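Local coordinates for protein unconventional myosin IB (PDB 5XGG) that is an unconventional class I myosin whose C-terminal SH3 domain probably recruits partner proteins by recognising proline-rich peptides, at residues 5-11 with 53-58. Sequence-based numbering, arbitrary orientation.
Sequences PQVKALY and NYVKEI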
ATOM      1  N   PRO A   5       4.853  -0.243   7.804  1.00 10.32           N
ATOM      2  CA  PRO A   5       3.895   0.827   7.447  1.00  9.58           C
ATOM      3  C   PRO A   5       2.625   0.293   6.789  1.00 10.12           C
ATOM      4  O   PRO A   5       2.740  -0.731   6.092  1.00  9.73           O
ATOM      5  CB  PRO A   5       4.676   1.638   6.475  1.00 10.12           C
ATOM      6  CG  PRO A   5       6.106   1.200   6.579  1.00 10.52           C
ATOM      7  CD  PRO A   5       6.067  -0.217   6.991  1.00  9.95           C
ATOM      8  N   GLN A   6       1.479   0.923   7.020  1.00  8.86           N
ATOM      9  CA  GLN A   6       0.262   0.525   6.343  1.00  9.69           C
ATOM     10  C   GLN A   6      -0.368   1.749   5.768  1.00  9.87           C
ATOM     11  O   GLN A   6      -0.109   2.876   6.288  1.00 10.06           O
ATOM     12  CB  GLN A   6      -0.677  -0.132   7.255  1.00 11.55           C
ATOM     13  CG  GLN A   6      -0.183  -1.577   7.660  1.00 12.89           C
ATOM     14  CD  GLN A   6      -1.259  -2.270   8.412  1.00 13.71           C
ATOM     15  OE1 GLN A   6      -1.804  -1.640   9.328  1.00 19.38           O
ATOM     16  NE2 GLN A   6      -1.591  -3.497   8.085  1.00 14.37           N
ATOM     17  N   VAL A   7      -1.055   1.567   4.655  1.00  9.13           N
ATOM     18  CA  VAL A   7      -1.647   2.669   3.923  1.00  8.65           C
ATOM     19  C   VAL A   7      -3.069   2.275   3.612  1.00  8.33           C
ATOM     20  O   VAL A   7      -3.451   1.096   3.556  1.00  7.99           O
ATOM     21  CB  VAL A   7      -0.912   3.023   2.586  1.00  8.98           C
ATOM     22  CG1 VAL A   7       0.564   3.388   2.820  1.00  9.37           C
ATOM     23  CG2 VAL A   7      -1.025   1.909   1.544  1.00  9.47           C
ATOM     24  N   LYS A   8      -3.904   3.289   3.450  1.00  9.81           N
ATOM     25  CA  LYS A   8      -5.304   3.085   2.998  1.00  9.07           C
ATOM     26  C   LYS A   8      -5.483   3.683   1.605  1.00  8.28           C
ATOM     27  O   LYS A   8      -5.061   4.840   1.347  1.00  8.52           O
ATOM     28  CB  LYS A   8      -6.236   3.806   3.950  1.00 11.72           C
ATOM     29  CG  LYS A   8      -7.692   3.572   3.667  1.00 15.04           C
ATOM     30  CD  LYS A   8      -8.453   4.157   4.857  1.00 21.75           C
ATOM     31  CE  LYS A   8      -9.911   4.276   4.607  1.00 26.35           C
ATOM     32  NZ  LYS A   8     -10.584   4.498   5.936  1.00 30.17           N
ATOM     33  N   ALA A   9      -6.016   2.892   0.685  1.00  7.76           N
ATOM     34  CA  ALA A   9      -6.226   3.362  -0.692  1.00  7.32           C
ATOM     35  C   ALA A   9      -7.307   4.470  -0.691  1.00  7.17           C
ATOM     36  O   ALA A   9      -8.354   4.328  -0.100  1.00  7.78           O
ATOM     37  CB  ALA A   9      -6.688   2.204  -1.564  1.00  7.07           C
ATOM     38  N   LEU A  10      -7.002   5.543  -1.406  1.00  8.49           N
ATOM     39  CA  LEU A  10      -7.850   6.688  -1.571  1.00  8.43           C
ATOM     40  C   LEU A  10      -8.699   6.499  -2.873  1.00  9.13           C
ATOM     41  O   LEU A  10      -9.844   7.036  -2.992  1.00  8.18           O
ATOM     42  CB  LEU A  10      -7.012   7.906  -1.702  1.00  9.17           C
ATOM     43  CG  LEU A  10      -6.153   8.294  -0.551  1.00 10.87           C
ATOM     44  CD1 LEU A  10      -5.294   9.481  -0.909  1.00 11.99           C
ATOM     45  CD2 LEU A  10      -7.033   8.478   0.715  1.00 10.77           C
ATOM     46  N   TYR A  11      -8.071   5.914  -3.899  1.00  8.43           N
ATOM     47  CA  TYR A  11      -8.760   5.642  -5.185  1.00  8.68           C
ATOM     48  C   TYR A  11      -8.399   4.181  -5.588  1.00 10.59           C
ATOM     49  O   TYR A  11      -7.343   3.640  -5.110  1.00  9.34           O
ATOM     50  CB  TYR A  11      -8.214   6.583  -6.234  1.00  9.12           C
ATOM     51  CG  TYR A  11      -7.895   7.928  -5.709  1.00  9.66           C
ATOM     52  CD1 TYR A  11      -8.952   8.853  -5.377  1.00  9.56           C
ATOM     53  CD2 TYR A  11      -6.538   8.351  -5.504  1.00 10.09           C
ATOM     54  CE1 TYR A  11      -8.627  10.099  -4.797  1.00 10.34           C
ATOM     55  CE2 TYR A  11      -6.251   9.562  -4.962  1.00 11.07           C
ATOM     56  CZ  TYR A  11      -7.292  10.429  -4.596  1.00 11.48           C
ATOM     57  OH  TYR A  11      -6.935  11.651  -4.005  1.00 14.80           O
ATOM     58  N   ASN A  53       0.885   7.875  -4.614  1.00  7.27           N
ATOM     59  CA  ASN A  53      -0.093   8.944  -4.622  1.00  7.75           C
ATOM     60  C   ASN A  53      -1.536   8.480  -4.770  1.00  7.43           C
ATOM     61  O   ASN A  53      -2.427   9.347  -4.826  1.00  8.30           O
ATOM     62  CB  ASN A  53       0.307   9.969  -5.670  1.00  7.94           C
ATOM     63  CG  ASN A  53       0.344   9.428  -7.115  1.00  7.86           C
ATOM     64  OD1 ASN A  53       0.057   8.288  -7.372  1.00  7.55           O
ATOM     65  ND2 ASN A  53       0.788  10.283  -8.058  1.00  7.57           N
ATOM     66  N   TYR A  54      -1.786   7.141  -4.681  1.00  6.79           N
ATOM     67  CA  TYR A  54      -3.133   6.570  -4.584  1.00  6.15           C
ATOM     68  C   TYR A  54      -3.544   6.257  -3.203  1.00  6.50           C
ATOM     69  O   TYR A  54      -4.666   5.882  -2.951  1.00  5.89           O
ATOM     70  CB  TYR A  54      -3.359   5.357  -5.501  1.00  5.40           C
ATOM     71  CG  TYR A  54      -3.583   5.663  -6.922  1.00  5.68           C
ATOM     72  CD1 TYR A  54      -2.623   6.342  -7.690  1.00  5.52           C
ATOM     73  CD2 TYR A  54      -4.707   5.167  -7.601  1.00  5.39           C
ATOM     74  CE1 TYR A  54      -2.856   6.559  -9.052  1.00  6.11           C
ATOM     75  CE2 TYR A  54      -4.970   5.474  -8.936  1.00  5.87           C
ATOM     76  CZ  TYR A  54      -4.009   6.101  -9.664  1.00  6.27           C
ATOM     77  OH  TYR A  54      -4.243   6.298 -11.006  1.00  7.49           O
ATOM     78  N   VAL A  55      -2.616   6.380  -2.267  1.00  7.02           N
ATOM     79  CA  VAL A  55      -2.861   5.962  -0.904  1.00  7.33           C
ATOM     80  C   VAL A  55      -2.395   6.982   0.126  1.00  8.10           C
ATOM     81  O   VAL A  55      -1.751   7.955  -0.220  1.00  8.46           O
ATOM     82  CB  VAL A  55      -2.100   4.636  -0.673  1.00  7.60           C
ATOM     83  CG1 VAL A  55      -2.410   3.568  -1.743  1.00  6.89           C
ATOM     84  CG2 VAL A  55      -0.594   4.844  -0.544  1.00  7.80           C
ATOM     85  N   LYS A  56      -2.814   6.747   1.363  1.00  9.83           N
ATOM     86  CA  LYS A  56      -2.455   7.590   2.529  1.00 11.79           C
ATOM     87  C   LYS A  56      -1.989   6.740   3.652  1.00 11.26           C
ATOM     88  O   LYS A  56      -2.704   5.818   4.098  1.00 11.20           O
ATOM     89  CB  LYS A  56      -3.635   8.384   3.032  1.00 14.50           C
ATOM     90  CG  LYS A  56      -3.207   9.526   3.971  1.00 21.25           C
ATOM     91  CD  LYS A  56      -4.380   9.989   4.825  1.00 27.24           C
ATOM     92  CE  LYS A  56      -4.147  11.400   5.374  1.00 33.42           C
ATOM     93  NZ  LYS A  56      -4.743  11.559   6.733  1.00 38.72           N
ATOM     94  N   GLU A  57      -0.790   7.070   4.110  1.00 11.34           N
ATOM     95  CA  GLU A  57      -0.143   6.277   5.154  1.00 14.12           C
ATOM     96  C   GLU A  57      -0.932   6.434   6.417  1.00 16.16           C
ATOM     97  O   GLU A  57      -1.381   7.508   6.706  1.00 18.04           O
ATOM     98  CB  GLU A  57       1.347   6.660   5.283  1.00 18.01           C
ATOM     99  CG  GLU A  57       2.121   5.575   6.039  1.00 22.05           C
ATOM    100  CD  GLU A  57       3.551   5.928   6.210  1.00 25.65           C
ATOM    101  OE1 GLU A  57       4.036   6.975   5.641  1.00 29.97           O
ATOM    102  OE2 GLU A  57       4.161   5.112   6.926  1.00 34.40           O
ATOM    103  N   ILE A  58      -1.088   5.370   7.188  1.00 15.39           N
ATOM    104  CA  ILE A  58      -1.885   5.384   8.422  1.00 19.09           C
ATOM    105  C   ILE A  58      -0.877   5.552   9.524  1.00 19.71           C
ATOM    106  O   ILE A  58       0.040   4.759   9.660  1.00 18.46           O
ATOM    107  CB  ILE A  58      -2.620   4.057   8.610  1.00 19.10           C
ATOM    108  CG1 ILE A  58      -3.672   3.835   7.516  1.00 21.26           C
ATOM    109  CG2 ILE A  58      -3.331   3.970   9.942  1.00 18.83           C
ATOM    110  CD1 ILE A  58      -4.017   2.372   7.296  1.00 21.74           C
TER
HETATM  111  O   HOH W   1       1.555   2.872   9.097  1.00 19.81           O
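Lys8 and Lys56 face each other as an antiparallel hydrogen-bonded pair: Lys8 N lies 2.9 Å from Lys56 O, and Lys56 N returns a bond to Lys8 O. Ile58 N to Gln6 O extends the pairing at one end, and Leu10 N to Tyr54 O, 2.8 Å long, carries it past strand 6-9 to the end of the 3-10 segment. A water accepts from Gln6 N; its very short approach to Ile58 O leaves a bridge there doubtful.

On the face bearing Val7, Ala9 and Val55, the Val55 side chain can be followed outward. Its CB lies 3.6 Å from Lys8 O. CG1, anti to the carbonyl carbon (chi1 -52°), is directed at Ala9 CA and Val7 CG2, whereas CG2 meets Val7 CG2 at 3.6 Å and also touches Val7 CB. Val7 continues this apolar layer onto Ile29 and Ile31 of strand 28-35.

Beyond the strands, Tyr11 turns its ring edge toward the Tyr54 face, with planes at 83° and centroids 6.0 Å apart. Leu10 CB covers one face of the Tyr11 ring, 3.7 Å above its plane. Tyr54 also makes an edge-to-face pair with Tyr13, a grouping consistent with the aromatic ligand-binding surface of SH3 domains.

The pairing places the C-terminal strand 55-57 beside the N-terminal strand 6-9, as in SH3 domains. Its chemistry implies a division of labour: main-chain bonds set the register, valine methyls pack together on the face that carries the buried Val7 and Ala9, and the edge-to-face tyrosines lie beyond the strands, next to the Leu10 N to Tyr54 O bond.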